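Local coordinates for protein proline dehydrogenase (Bradyrhizobium japonicum USDA 110, PDB 3HAZ) that probably oxidises proline to glutamate in two steps, pairing an FAD-dependent proline dehydrogenase with an NAD-dependent aldehyde dehydrogenase, and is linked to DNA binding, at residues Asn398-Ala403 and Leu484-Asp489; Lys535-Asp540 and Arg588-Ile593. All coordinates share one frame; numbering follows the deposited sequence.

Contact 1 of 2, residues Asn398-Ala403 and Leu484-Asp489. With FAD (flavin-adenine dinucleotide), chain C.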
ATOM      1  N   ASN A 398       7.203 -36.715 -22.622  1.00 21.21           N
ATOM      2  CA  ASN A 398       7.628 -36.296 -21.291  1.00 19.23           C
ATOM      3  C   ASN A 398       8.439 -37.410 -20.613  1.00 18.08           C
ATOM      4  O   ASN A 398       7.920 -38.503 -20.399  1.00 19.64           O
ATOM      5  CB  ASN A 398       6.389 -35.928 -20.469  1.00 17.79           C
ATOM      6  CG  ASN A 398       6.720 -35.506 -19.045  1.00 17.28           C
ATOM      7  OD1 ASN A 398       7.573 -36.096 -18.388  1.00 22.25           O
ATOM      8  ND2 ASN A 398       6.024 -34.485 -18.561  1.00 14.98           N
ATOM      9  N   ALA A 399       9.706 -37.130 -20.289  1.00 20.53           N
ATOM     10  CA  ALA A 399      10.619 -38.139 -19.716  1.00 23.86           C
ATOM     11  C   ALA A 399      10.165 -38.698 -18.365  1.00 18.90           C
ATOM     12  O   ALA A 399      10.333 -39.887 -18.080  1.00 19.31           O
ATOM     13  CB  ALA A 399      12.036 -37.580 -19.596  1.00 20.91           C
ATOM     14  N   LEU A 400       9.596 -37.835 -17.535  1.00 19.86           N
ATOM     15  CA  LEU A 400       9.076 -38.254 -16.240  1.00 23.04           C
ATOM     16  C   LEU A 400       7.844 -39.147 -16.419  1.00 26.48           C
ATOM     17  O   LEU A 400       7.690 -40.161 -15.735  1.00 23.18           O
ATOM     18  CB  LEU A 400       8.721 -37.040 -15.382  1.00 23.05           C
ATOM     19  CG  LEU A 400       8.158 -37.365 -13.993  1.00 28.40           C
ATOM     20  CD1 LEU A 400       9.146 -38.204 -13.183  1.00 23.63           C
ATOM     21  CD2 LEU A 400       7.784 -36.092 -13.247  1.00 27.13           C
ATOM     22  N   THR A 401       6.966 -38.765 -17.341  1.00 17.79           N
ATOM     23  CA  THR A 401       5.781 -39.568 -17.620  1.00 22.24           C
ATOM     24  C   THR A 401       6.202 -40.951 -18.106  1.00 24.61           C
ATOM     25  O   THR A 401       5.687 -41.969 -17.634  1.00 25.49           O
ATOM     26  CB  THR A 401       4.880 -38.903 -18.671  1.00 19.89           C
ATOM     27  OG1 THR A 401       4.592 -37.560 -18.269  1.00 18.19           O
ATOM     28  CG2 THR A 401       3.575 -39.669 -18.830  1.00 22.30           C
ATOM     29  N   VAL A 402       7.145 -40.982 -19.046  1.00 24.97           N
ATOM     30  CA  VAL A 402       7.641 -42.244 -19.573  1.00 20.34           C
ATOM     31  C   VAL A 402       8.230 -43.107 -18.460  1.00 25.46           C
ATOM     32  O   VAL A 402       7.856 -44.271 -18.314  1.00 25.16           O
ATOM     33  CB  VAL A 402       8.711 -42.052 -20.673  1.00 17.05           C
ATOM     34  CG1 VAL A 402       9.358 -43.391 -21.011  1.00 20.56           C
ATOM     35  CG2 VAL A 402       8.102 -41.426 -21.931  1.00 18.05           C
ATOM     36  N   ALA A 403       9.147 -42.537 -17.679  1.00 22.95           N
ATOM     37  CA  ALA A 403       9.814 -43.280 -16.602  1.00 23.84           C
ATOM     38  C   ALA A 403       8.815 -43.822 -15.587  1.00 27.20           C
ATOM     39  O   ALA A 403       9.002 -44.906 -15.033  1.00 25.50           O
ATOM     40  CB  ALA A 403      10.846 -42.398 -15.896  1.00 23.35           C
ATOM     41  N   LEU A 484      11.813 -33.042 -12.919  1.00 28.15           N
ATOM     42  CA  LEU A 484      11.560 -34.298 -12.217  1.00 28.33           C
ATOM     43  C   LEU A 484      10.605 -34.159 -11.039  1.00 29.30           C
ATOM     44  O   LEU A 484      10.340 -35.131 -10.327  1.00 29.25           O
ATOM     45  CB  LEU A 484      12.878 -34.894 -11.726  1.00 31.06           C
ATOM     46  CG  LEU A 484      13.802 -35.426 -12.817  1.00 40.97           C
ATOM     47  CD1 LEU A 484      14.941 -36.225 -12.204  1.00 43.66           C
ATOM     48  CD2 LEU A 484      13.004 -36.276 -13.787  1.00 39.03           C
ATOM     49  N   GLN A 485      10.106 -32.950 -10.820  1.00 29.09           N
ATOM     50  CA  GLN A 485       9.151 -32.720  -9.747  1.00 37.95           C
ATOM     51  C   GLN A 485       7.939 -33.611  -9.963  1.00 40.23           C
ATOM     52  O   GLN A 485       7.371 -33.640 -11.058  1.00 35.30           O
ATOM     53  CB  GLN A 485       8.709 -31.256  -9.737  1.00 46.53           C
ATOM     54  CG  GLN A 485       7.704 -30.915  -8.645  1.00 53.33           C
ATOM     55  CD  GLN A 485       6.853 -29.704  -8.989  1.00 59.51           C
ATOM     56  OE1 GLN A 485       6.554 -28.874  -8.128  1.00 60.89           O
ATOM     57  NE2 GLN A 485       6.458 -29.597 -10.258  1.00 53.48           N
ATOM     58  N   ARG A 486       7.540 -34.345  -8.932  1.00 36.53           N
ATOM     59  CA  ARG A 486       6.334 -35.155  -9.040  1.00 38.24           C
ATOM     60  C   ARG A 486       5.076 -34.282  -9.043  1.00 39.00           C
ATOM     61  O   ARG A 486       5.000 -33.287  -8.318  1.00 33.64           O
ATOM     62  CB  ARG A 486       6.278 -36.215  -7.941  1.00 42.86           C
ATOM     63  CG  ARG A 486       6.843 -37.574  -8.366  1.00 52.79           C
ATOM     64  CD  ARG A 486       8.155 -37.438  -9.133  1.00 51.56           C
ATOM     65  NE  ARG A 486       9.002 -38.622  -8.990  1.00 55.66           N
ATOM     66  CZ  ARG A 486      10.317 -38.634  -9.201  1.00 56.47           C
ATOM     67  NH1 ARG A 486      10.941 -37.522  -9.566  1.00 56.54           N
ATOM     68  NH2 ARG A 486      11.012 -39.754  -9.043  1.00 54.06           N
ATOM     69  N   PRO A 487       4.098 -34.643  -9.886  1.00 35.59           N
ATOM     70  CA  PRO A 487       2.854 -33.878 -10.030  1.00 33.99           C
ATOM     71  C   PRO A 487       2.127 -33.691  -8.701  1.00 29.36           C
ATOM     72  O   PRO A 487       1.644 -32.594  -8.415  1.00 24.17           O
ATOM     73  CB  PRO A 487       2.030 -34.740 -10.992  1.00 34.74           C
ATOM     74  CG  PRO A 487       3.072 -35.446 -11.827  1.00 29.58           C
ATOM     75  CD  PRO A 487       4.191 -35.743 -10.868  1.00 32.81           C
ATOM     76  N   ALA A 488       2.052 -34.747  -7.901  1.00 27.46           N
ATOM     77  CA  ALA A 488       1.420 -34.669  -6.590  1.00 29.50           C
ATOM     78  C   ALA A 488       2.061 -33.594  -5.711  1.00 38.34           C
ATOM     79  O   ALA A 488       1.383 -32.959  -4.906  1.00 36.90           O
ATOM     80  CB  ALA A 488       1.460 -36.027  -5.891  1.00 31.11           C
ATOM     81  N   ASP A 489       3.364 -33.384  -5.873  1.00 39.76           N
ATOM     82  CA  ASP A 489       4.068 -32.397  -5.058  1.00 40.47           C
ATOM     83  C   ASP A 489       3.835 -30.974  -5.540  1.00 39.64           C
ATOM     84  O   ASP A 489       4.106 -30.012  -4.820  1.00 46.35           O
ATOM     85  CB  ASP A 489       5.563 -32.709  -5.011  1.00 43.04           C
ATOM     86  CG  ASP A 489       5.864 -33.970  -4.226  1.00 42.08           C
ATOM     87  OD1 ASP A 489       5.077 -34.295  -3.308  1.00 45.97           O
ATOM     88  OD2 ASP A 489       6.876 -34.635  -4.530  1.00 35.30           O
TER
HETATM   89  PA  FAD C2001       3.747 -32.500 -21.571  1.00 18.91           P
HETATM   90  O1A FAD C2001       4.673 -31.161 -21.711  1.00 21.34           O
HETATM   91  O2A FAD C2001       4.122 -33.326 -20.424  1.00 25.24           O
HETATM   92  O5B FAD C2001       2.199 -32.042 -21.381  1.00 22.31           O
HETATM   93  C5B FAD C2001       1.663 -31.141 -22.307  1.00 24.04           C
HETATM   94  C4B FAD C2001       0.140 -31.072 -22.140  1.00 20.13           C
HETATM   95  O4B FAD C2001      -0.468 -31.069 -20.735  1.00 18.48           O
HETATM   96  C3B FAD C2001      -0.805 -30.602 -23.069  1.00 19.76           C
HETATM   97  O3B FAD C2001      -0.683 -31.003 -24.423  1.00 17.71           O
HETATM   98  C2B FAD C2001      -2.119 -30.698 -22.337  1.00 19.79           C
HETATM   99  O2B FAD C2001      -2.960 -31.789 -22.664  1.00 18.92           O
HETATM  100  C1B FAD C2001      -1.776 -30.562 -20.897  1.00 19.68           C
HETATM  101  N9A FAD C2001      -1.797 -29.234 -20.312  1.00 23.84           N
HETATM  102  C8A FAD C2001      -0.991 -28.142 -20.619  1.00 22.43           C
HETATM  103  N7A FAD C2001      -1.339 -27.120 -19.778  1.00 17.56           N
HETATM  104  C5A FAD C2001      -2.373 -27.593 -18.936  1.00 18.78           C
HETATM  105  C6A FAD C2001      -3.155 -26.944 -17.827  1.00 19.68           C
HETATM  106  N6A FAD C2001      -2.898 -25.559 -17.449  1.00 21.45           N
HETATM  107  N1A FAD C2001      -4.079 -27.622 -17.181  1.00 22.84           N
HETATM  108  C2A FAD C2001      -4.340 -28.965 -17.517  1.00 18.24           C
HETATM  109  N3A FAD C2001      -3.591 -29.587 -18.584  1.00 24.31           N
HETATM  110  C4A FAD C2001      -2.627 -28.878 -19.256  1.00 20.28           C
HETATM  111  N1  FAD C2001      -4.152 -35.419 -28.352  1.00 17.50           N
HETATM  112  C2  FAD C2001      -5.508 -35.401 -28.570  1.00 14.53           C
HETATM  113  O2  FAD C2001      -6.288 -34.463 -27.928  1.00 20.11           O
HETATM  114  N3  FAD C2001      -6.095 -36.325 -29.498  1.00 23.87           N
HETATM  115  C4  FAD C2001      -5.311 -37.225 -30.163  1.00 19.21           C
HETATM  116  O4  FAD C2001      -5.893 -38.171 -31.017  1.00 21.37           O
HETATM  117  C4X FAD C2001      -3.892 -37.250 -29.933  1.00 17.76           C
HETATM  118  N5  FAD C2001      -3.022 -38.235 -30.646  1.00 17.46           N
HETATM  119  C5X FAD C2001      -1.625 -38.240 -30.411  1.00 22.61           C
HETATM  120  C6  FAD C2001      -0.770 -39.204 -31.120  1.00 20.96           C
HETATM  121  C7  FAD C2001       0.623 -39.209 -30.879  1.00 21.13           C
HETATM  122  C7M FAD C2001       1.499 -40.196 -31.635  1.00 18.23           C
HETATM  123  C8  FAD C2001       1.221 -38.256 -29.915  1.00 25.68           C
HETATM  124  C8M FAD C2001       2.733 -38.236 -29.637  1.00 22.32           C
HETATM  125  C9  FAD C2001       0.400 -37.337 -29.239  1.00 21.59           C
HETATM  126  C9A FAD C2001      -1.052 -37.318 -29.491  1.00 22.86           C
HETATM  127  N10 FAD C2001      -1.914 -36.361 -28.792  1.00 20.92           N
HETATM  128  C10 FAD C2001      -3.338 -36.363 -29.039  1.00 17.95           C
HETATM  129  C1' FAD C2001      -1.402 -35.488 -27.688  1.00 19.82           C
HETATM  130  C2' FAD C2001      -0.921 -34.073 -28.100  1.00 19.73           C
HETATM  131  O2' FAD C2001      -0.728 -34.013 -29.509  1.00 17.38           O
HETATM  132  C3' FAD C2001       0.347 -33.723 -27.304  1.00 20.59           C
HETATM  133  O3' FAD C2001       1.472 -34.393 -27.863  1.00 21.57           O
HETATM  134  C4' FAD C2001       0.238 -34.098 -25.782  1.00 25.15           C
HETATM  135  O4' FAD C2001      -0.919 -33.724 -25.118  1.00 20.49           O
HETATM  136  C5' FAD C2001       1.513 -33.699 -24.993  1.00 22.17           C
HETATM  137  O5' FAD C2001       1.698 -34.472 -23.817  1.00 29.89           O
HETATM  138  P   FAD C2001       3.256 -34.740 -23.314  1.00 19.02           P
HETATM  139  O1P FAD C2001       3.245 -35.774 -22.005  1.00 29.81           O
HETATM  140  O2P FAD C2001       4.051 -35.268 -24.429  1.00 17.83           O
HETATM  141  O3P FAD C2001       3.898 -33.274 -22.991  1.00 26.15           O

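Contact 2 of 2, residues Lys535-Asp540 and Arg588-Ile593. With SO4 (sulfate ion), chain H.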
ATOM      1  N   LYS A 535     -39.783 -28.339 -24.846  1.00 33.70           N
ATOM      2  CA  LYS A 535     -40.938 -29.043 -25.383  1.00 41.87           C
ATOM      3  C   LYS A 535     -42.111 -28.988 -24.404  1.00 43.40           C
ATOM      4  O   LYS A 535     -43.269 -28.891 -24.808  1.00 38.01           O
ATOM      5  CB  LYS A 535     -40.582 -30.494 -25.711  1.00 42.87           C
ATOM      6  CG  LYS A 535     -41.733 -31.279 -26.326  1.00 53.64           C
ATOM      7  CD  LYS A 535     -41.321 -32.700 -26.671  1.00 61.14           C
ATOM      8  CE  LYS A 535     -42.484 -33.469 -27.278  1.00 71.01           C
ATOM      9  NZ  LYS A 535     -43.099 -32.734 -28.420  1.00 74.48           N
ATOM     10  N   ALA A 536     -41.801 -29.036 -23.112  1.00 47.57           N
ATOM     11  CA  ALA A 536     -42.826 -28.997 -22.075  1.00 49.73           C
ATOM     12  C   ALA A 536     -43.566 -27.660 -22.047  1.00 48.34           C
ATOM     13  O   ALA A 536     -44.721 -27.597 -21.636  1.00 46.86           O
ATOM     14  CB  ALA A 536     -42.213 -29.297 -20.715  1.00 49.77           C
ATOM     15  N   GLU A 537     -42.896 -26.595 -22.474  1.00 51.76           N
ATOM     16  CA  GLU A 537     -43.506 -25.268 -22.482  1.00 52.44           C
ATOM     17  C   GLU A 537     -44.444 -25.108 -23.670  1.00 65.25           C
ATOM     18  O   GLU A 537     -44.036 -25.243 -24.824  1.00 61.63           O
ATOM     19  CB  GLU A 537     -42.439 -24.175 -22.484  1.00 42.40           C
ATOM     20  CG  GLU A 537     -41.640 -24.100 -21.198  1.00 43.47           C
ATOM     21  CD  GLU A 537     -42.488 -23.695 -20.005  1.00 52.20           C
ATOM     22  OE1 GLU A 537     -43.440 -22.904 -20.184  1.00 55.14           O
ATOM     23  OE2 GLU A 537     -42.198 -24.164 -18.884  1.00 53.85           O
ATOM     24  N   THR A 538     -45.705 -24.817 -23.372  1.00 84.94           N
ATOM     25  CA  THR A 538     -46.750 -24.780 -24.386  1.00 97.92           C
ATOM     26  C   THR A 538     -47.122 -23.349 -24.771  1.00109.66           C
ATOM     27  O   THR A 538     -46.905 -22.408 -24.005  1.00110.70           O
ATOM     28  CB  THR A 538     -48.010 -25.523 -23.903  1.00 97.91           C
ATOM     29  OG1 THR A 538     -48.633 -26.191 -25.007  1.00 99.13           O
ATOM     30  CG2 THR A 538     -48.995 -24.553 -23.258  1.00 96.49           C
ATOM     31  N   GLY A 539     -47.684 -23.195 -25.966  1.00118.44           N
ATOM     32  CA  GLY A 539     -48.095 -21.893 -26.457  1.00123.83           C
ATOM     33  C   GLY A 539     -48.965 -21.999 -27.695  1.00128.20           C
ATOM     34  O   GLY A 539     -48.478 -22.297 -28.786  1.00127.71           O
ATOM     35  N   ASP A 540     -50.261 -21.756 -27.523  1.00131.55           N
ATOM     36  CA  ASP A 540     -51.204 -21.822 -28.633  1.00134.17           C
ATOM     37  C   ASP A 540     -51.011 -20.642 -29.578  1.00137.54           C
ATOM     38  O   ASP A 540     -51.388 -20.707 -30.750  1.00139.67           O
ATOM     39  CB  ASP A 540     -52.642 -21.851 -28.111  1.00133.40           C
ATOM     40  N   ARG A 588     -36.638 -19.019 -15.973  1.00 32.10           N
ATOM     41  CA  ARG A 588     -37.714 -19.413 -16.881  1.00 30.11           C
ATOM     42  C   ARG A 588     -37.235 -19.526 -18.329  1.00 29.37           C
ATOM     43  O   ARG A 588     -38.016 -19.368 -19.270  1.00 36.10           O
ATOM     44  CB  ARG A 588     -38.887 -18.435 -16.769  1.00 22.88           C
ATOM     45  CG  ARG A 588     -39.448 -18.337 -15.356  1.00 31.94           C
ATOM     46  CD  ARG A 588     -40.363 -17.132 -15.173  1.00 35.00           C
ATOM     47  NE  ARG A 588     -40.786 -17.005 -13.782  1.00 38.75           N
ATOM     48  CZ  ARG A 588     -41.532 -16.012 -13.308  1.00 39.04           C
ATOM     49  NH1 ARG A 588     -41.863 -15.989 -12.025  1.00 39.43           N
ATOM     50  NH2 ARG A 588     -41.943 -15.043 -14.113  1.00 36.08           N
ATOM     51  N   SER A 589     -35.951 -19.823 -18.498  1.00 31.41           N
ATOM     52  CA  SER A 589     -35.335 -19.875 -19.821  1.00 31.47           C
ATOM     53  C   SER A 589     -36.080 -20.771 -20.812  1.00 30.50           C
ATOM     54  O   SER A 589     -36.197 -20.438 -21.993  1.00 28.69           O
ATOM     55  CB  SER A 589     -33.883 -20.333 -19.703  1.00 25.48           C
ATOM     56  OG  SER A 589     -33.809 -21.540 -18.964  1.00 30.08           O
ATOM     57  N   ALA A 590     -36.587 -21.904 -20.339  1.00 29.34           N
ATOM     58  CA  ALA A 590     -37.265 -22.843 -21.228  1.00 31.64           C
ATOM     59  C   ALA A 590     -38.509 -22.209 -21.843  1.00 30.64           C
ATOM     60  O   ALA A 590     -38.765 -22.344 -23.041  1.00 31.55           O
ATOM     61  CB  ALA A 590     -37.624 -24.130 -20.489  1.00 31.15           C
ATOM     62  N   HIS A 591     -39.275 -21.517 -21.006  1.00 31.02           N
ATOM     63  CA  HIS A 591     -40.470 -20.810 -21.431  1.00 33.40           C
ATOM     64  C   HIS A 591     -40.146 -19.763 -22.492  1.00 32.76           C
ATOM     65  O   HIS A 591     -40.797 -19.695 -23.533  1.00 32.19           O
ATOM     66  CB  HIS A 591     -41.128 -20.149 -20.216  1.00 32.82           C
ATOM     67  CG  HIS A 591     -42.310 -19.296 -20.548  1.00 39.01           C
ATOM     68  ND1 HIS A 591     -43.532 -19.826 -20.909  1.00 51.23           N
ATOM     69  CD2 HIS A 591     -42.469 -17.952 -20.546  1.00 40.40           C
ATOM     70  CE1 HIS A 591     -44.387 -18.842 -21.129  1.00 49.60           C
ATOM     71  NE2 HIS A 591     -43.766 -17.695 -20.918  1.00 46.29           N
ATOM     72  N   PHE A 592     -39.134 -18.945 -22.230  1.00 27.69           N
ATOM     73  CA  PHE A 592     -38.755 -17.900 -23.176  1.00 33.29           C
ATOM     74  C   PHE A 592     -38.074 -18.447 -24.429  1.00 29.78           C
ATOM     75  O   PHE A 592     -38.260 -17.920 -25.525  1.00 32.25           O
ATOM     76  CB  PHE A 592     -37.892 -16.834 -22.493  1.00 28.36           C
ATOM     77  CG  PHE A 592     -38.681 -15.904 -21.619  1.00 29.14           C
ATOM     78  CD1 PHE A 592     -38.793 -16.137 -20.258  1.00 33.16           C
ATOM     79  CD2 PHE A 592     -39.331 -14.808 -22.164  1.00 34.05           C
ATOM     80  CE1 PHE A 592     -39.532 -15.288 -19.451  1.00 33.78           C
ATOM     81  CE2 PHE A 592     -40.073 -13.950 -21.361  1.00 31.29           C
ATOM     82  CZ  PHE A 592     -40.170 -14.192 -20.003  1.00 34.09           C
ATOM     83  N   ILE A 593     -37.284 -19.502 -24.271  1.00 26.91           N
ATOM     84  CA  ILE A 593     -36.685 -20.158 -25.426  1.00 26.59           C
ATOM     85  C   ILE A 593     -37.801 -20.723 -26.304  1.00 26.54           C
ATOM     86  O   ILE A 593     -37.747 -20.626 -27.532  1.00 32.88           O
ATOM     87  CB  ILE A 593     -35.699 -21.264 -25.009  1.00 29.83           C
ATOM     88  CG1 ILE A 593     -34.420 -20.639 -24.441  1.00 31.40           C
ATOM     89  CG2 ILE A 593     -35.367 -22.177 -26.200  1.00 32.04           C
ATOM     90  CD1 ILE A 593     -33.467 -21.642 -23.824  1.00 30.07           C
TER
HETATM   91  S   SO4 H1003     -39.889 -18.991 -10.488  1.00 85.02           S
HETATM   92  O1  SO4 H1003     -38.568 -18.400 -10.285  1.00 84.61           O
HETATM   93  O2  SO4 H1003     -40.054 -19.362 -11.893  1.00 83.87           O
HETATM   94  O3  SO4 H1003     -40.021 -20.178  -9.648  1.00 84.84           O
HETATM   95  O4  SO4 H1003     -40.919 -18.021 -10.125  1.00 85.44           O
HETATM   96  O   HOH W   1     -39.612 -22.098 -17.777  1.00 38.95           O

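Contact 1 of 2, residues Asn398-Ala403 and Leu484-Asp489
The backbones of L400, in the first turn of helix 399-409, and L484, in the loop leading to helix 487-491, come closest, their CA atoms 6.2 Å apart, and no hydrogen bond joins the two segments. On the 398-403 side L400 makes nearly all of the contact. Its CG lies anti to the backbone N (chi1 180°), which carries the two methyls out from the helix to the bend of the facing chain. CD2 rests against the backbone, 3.3 Å from Q485 O, and also meets the ring of P487 at CD, 4.3 Å away. CD1 takes the other partners: it approaches L484 CD2 and lies over one face of the R486 guanidinium, 3.9 Å above its plane and offset toward the rim. A branched, apolar residue suits this place because each methyl can serve a different neighbour.

R486 doubles back on its own loop, its chain bent at chi2 (44°), and NH1 donates to L484 O at 2.6 Å, within both the carbonyl and guanidinium planes. With NE in a salt bridge to E36, the group is held at NH1 and NE among other points, which should limit its rotation and steady the face that L400 covers. L484 meanwhile packs on helix 33-50.

N398 is the N-cap of helix 399-409. Its OD1 accepts from T401 N at 2.9 Å, with the donor well above the carbonyl plane, and more weakly from L400 N. The same amide turns ND2 to FAD O2A, 2.9 Å away and nearly straight at 172°. Asparagine suits this place because one amide can both accept from the helix and donate to the cofactor. The chemistry therefore divides: the N-cap amide holds one FAD phosphate oxygen by a single hydrogen bond while OD1 caps the helix, and L400, in the first turn, packs apolarly on the chain that follows the proline dehydrogenase barrel strands.

Contact 2 of 2, residues Lys535-Asp540 and Arg588-Ile593
H591 ND1 donates to E537 OE1 at 3.2 Å, and this is the only direct hydrogen bond between the two segments. The oxygen lies near the plane of the imidazole, whereas the ring nitrogen stands 44° out of the carboxylate plane; the two flat groups are almost perpendicular, 88° apart. The CG of E537 lies against the helix, and the bend at chi2 (-65°) turns the carboxylate to the imidazole. CG sits 3.5 Å from H591 CA and 4.1 Å from A590 CB, and the small alanine lets the glutamate chain come this near the helix. A water accepts from H591 N at 3.3 Å and donates weakly to E537 OE2, adding a bridge to the first turn. The carboxylate would tend to raise the proton affinity of H591 and the start of helix 589-598 to lower it; the balance is not settled.

Three residues before H591, at the N-cap position, R588 holds a sulfate, probably from the crystallisation liquor, in a two-pronged grip: NE donates to O2 at 3.1 Å and NH1 to O4 at 2.9 Å, both nearly straight. NH1 also forms a salt bridge with E701. F592, pointing away from the 535-540 segment, packs on helices 604-629 and 689-702, and I593 on helix 604-629. This is surface packing in the aldehyde dehydrogenase part, where the chain leaving helix 524-536 is pinned to the N-terminal turn of helix 589-598 by a histidine-carboxylate pair.

Contacts 1 and 2 follow one another along the chain, the first closing before the second opens, and helices 487-491 and 524-536 are consecutive. Their centres nevertheless lie about 52 Å apart, and their nearest atoms about 39 Å, so neither touches the other. Contact 1 belongs to the flavin site: N398 binds FAD directly, and the side chain of L400 is about 5 Å from that of F469, another FAD-binding residue. Contact 2 belongs to the aldehyde dehydrogenase part, away from the annotated sites, NAD included. The chain between them thus passes from the FAD-binding proline dehydrogenase part to the surface of the second catalytic unit.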